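Local coordinates for protein aminoglycoside phosphotransferase (Streptomyces rimosus, PDB 6FUC) that probably confers streptomycin resistance by using ATP to phosphorylate the 3''-hydroxyl of the antibiotic, as an aminoglycoside phosphotransferase with a protein-kinase-like fold, at residues V185-L190 and I208-L213. Numbering follows the deposited sequence. Where two conformers were deposited one is given.
Sequences VCHGDL and IDLGRL
The carbonyl oxygen of Cys186 receives a CA-H...O contact from Leu213 CA at 3.3 Å, where strand 184-186 ends.

His187 joins the two segments by both its ring and its backbone. With CG anti to the backbone N (chi1 174°), the ring reaches residues 208-210, and NE2 donates to Ile208 O at 2.8 Å, the acceptor lying near the ring plane. ND1 accepts from Asp189 N at 3.0 Å, again in plane, so two bonds fix the ring's rotation. Imidazole suits the place because it offers a donor and an acceptor at once; its CD2 also packs on the Leu210 CD2 methyl, 3.5 Å away. A water donates to His187 O and Asp209 O and accepts from Arg212 N, joining three backbone groups of the two segments.

Gly188 has a positive phi of 103°, and a side chain would collide with Arg212 O; glycine instead lets its CA lie 3.6 Å from that oxygen. Arg212 CB lies 3.6 Å from Gly188 O, which a second water links to Arg212 NH1; the long guanidinium arm reaches on to Thr270 and, by cation-pi, Trp271. A third water donates to both Asp189 OD2, at 2.7 Å, and Asp209 O.

HGDL, with Asn194 beyond it, is consistent with the catalytic loop of kinase-like phosphotransferases, and IDLGR with the DFG-like segment that binds metal in relatives; Asp189 and Asp209 thus probably belong to the active site. Strand 184-186 pairs antiparallel with strand 214-216; the Asp221 carboxylate of helix 219-233 accepts from the backbone N-H groups of His187 and Gly188, while helix 50-63 packs on Leu210 and Leu213.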
loop_
_atom_site.group_PDB
_atom_site.type_symbol
_atom_site.label_atom_id
_atom_site.label_comp_id
_atom_site.label_asym_id
_atom_site.label_seq_id
_atom_site.Cartn_x
_atom_site.Cartn_y
_atom_site.Cartn_z
ATOM N N VAL A 185 6.710 11.697 -2.531
ATOM C CA VAL A 185 5.767 11.170 -1.551
ATOM C C VAL A 185 5.088 9.957 -2.146
ATOM O O VAL A 185 4.300 10.052 -3.076
ATOM C CB VAL A 185 4.729 12.203 -1.129
ATOM C CG1 VAL A 185 3.771 11.593 -0.128
ATOM C CG2 VAL A 185 5.398 13.473 -0.580
ATOM N N CYS A 186 5.493 8.767 -1.667
ATOM C CA CYS A 186 4.923 7.522 -2.102
ATOM C C CYS A 186 3.629 7.173 -1.321
ATOM O O CYS A 186 3.508 7.463 -0.142
ATOM C CB CYS A 186 5.900 6.359 -1.903
ATOM S SG CYS A 186 7.188 6.245 -3.133
ATOM N N HIS A 187 2.728 6.501 -2.023
ATOM C CA HIS A 187 1.603 5.843 -1.355
ATOM C C HIS A 187 2.077 4.867 -0.285
ATOM O O HIS A 187 1.501 4.804 0.800
ATOM C CB HIS A 187 0.801 5.104 -2.448
ATOM C CG HIS A 187 -0.282 4.272 -1.892
ATOM N ND1 HIS A 187 -0.053 3.057 -1.314
ATOM C CD2 HIS A 187 -1.610 4.518 -1.806
ATOM C CE1 HIS A 187 -1.211 2.608 -0.858
ATOM N NE2 HIS A 187 -2.181 3.465 -1.178
ATOM N N GLY A 188 3.094 4.102 -0.647
ATOM C CA GLY A 188 3.769 3.229 0.287
ATOM C C GLY A 188 3.424 1.777 0.171
ATOM O O GLY A 188 4.194 0.950 0.680
ATOM N N ASP A 189 2.302 1.453 -0.458
ATOM C CA ASP A 189 1.901 0.062 -0.706
ATOM C C ASP A 189 1.025 0.059 -1.965
ATOM O O ASP A 189 -0.164 -0.271 -1.935
ATOM C CB ASP A 189 1.182 -0.534 0.482
ATOM C CG ASP A 189 0.769 -1.963 0.284
ATOM O OD1 ASP A 189 1.409 -2.649 -0.528
ATOM O OD2 ASP A 189 -0.192 -2.404 0.955
ATOM N N LEU A 190 1.643 0.416 -3.080
ATOM C CA LEU A 190 0.878 0.748 -4.330
ATOM C C LEU A 190 0.648 -0.522 -5.147
ATOM O O LEU A 190 0.943 -0.572 -6.349
ATOM C CB LEU A 190 1.515 1.859 -5.095
ATOM C CG LEU A 190 0.597 2.493 -6.175
ATOM C CD1 LEU A 190 -0.573 3.244 -5.520
ATOM C CD2 LEU A 190 1.396 3.419 -7.063
ATOM N N ILE A 208 -6.463 3.878 -1.112
ATOM C CA ILE A 208 -6.748 3.395 0.217
ATOM C C ILE A 208 -5.494 2.749 0.830
ATOM O O ILE A 208 -4.480 2.611 0.145
ATOM C CB ILE A 208 -7.944 2.424 0.228
ATOM C CG1 ILE A 208 -7.641 1.145 -0.574
ATOM C CG2 ILE A 208 -9.216 3.099 -0.230
ATOM C CD1 ILE A 208 -8.563 -0.008 -0.259
ATOM N N ASP A 209 -5.589 2.369 2.086
ATOM C CA ASP A 209 -4.531 1.609 2.768
ATOM C C ASP A 209 -3.195 2.365 2.734
ATOM O O ASP A 209 -2.160 1.914 2.245
ATOM C CB ASP A 209 -4.466 0.168 2.301
ATOM C CG ASP A 209 -5.729 -0.613 2.802
ATOM O OD1 ASP A 209 -6.466 -0.156 3.693
ATOM O OD2 ASP A 209 -6.008 -1.688 2.246
ATOM N N LEU A 210 -3.274 3.566 3.358
ATOM C CA LEU A 210 -2.224 4.585 3.334
ATOM C C LEU A 210 -1.261 4.542 4.474
ATOM O O LEU A 210 -0.514 5.487 4.710
ATOM C CB LEU A 210 -2.909 5.955 3.233
ATOM C CG LEU A 210 -3.676 6.220 1.968
ATOM C CD1 LEU A 210 -4.704 7.299 2.122
ATOM C CD2 LEU A 210 -2.741 6.566 0.849
ATOM N N GLY A 211 -1.213 3.414 5.204
ATOM C CA GLY A 211 -0.416 3.325 6.396
ATOM C C GLY A 211 1.076 3.431 6.243
ATOM O O GLY A 211 1.775 3.663 7.228
ATOM N N ARG A 212 1.604 3.284 5.011
ATOM C CA ARG A 212 3.026 3.443 4.701
ATOM C C ARG A 212 3.319 4.700 3.911
ATOM O O ARG A 212 4.448 4.834 3.419
ATOM C CB ARG A 212 3.572 2.185 4.023
ATOM C CG ARG A 212 3.650 1.028 4.956
ATOM C CD ARG A 212 4.219 -0.211 4.247
ATOM N NE ARG A 212 4.477 -1.256 5.203
ATOM C CZ ARG A 212 5.340 -2.245 4.975
ATOM N NH1 ARG A 212 5.946 -2.354 3.828
ATOM N NH2 ARG A 212 5.564 -3.138 5.930
ATOM N N LEU A 213 2.388 5.603 3.767
ATOM C CA LEU A 213 2.604 6.827 2.976
ATOM C C LEU A 213 3.852 7.549 3.494
ATOM O O LEU A 213 4.081 7.668 4.702
ATOM C CB LEU A 213 1.374 7.691 3.116
ATOM C CG LEU A 213 1.427 9.040 2.431
ATOM C CD1 LEU A 213 0.205 9.395 1.612
ATOM C CD2 LEU A 213 1.964 10.092 3.205
HETATM O O HOH W 1 0.523 2.748 2.406
HETATM O O HOH W 2 4.909 -1.606 1.234
HETATM O O HOH W 3 -1.138 -0.837 2.980
#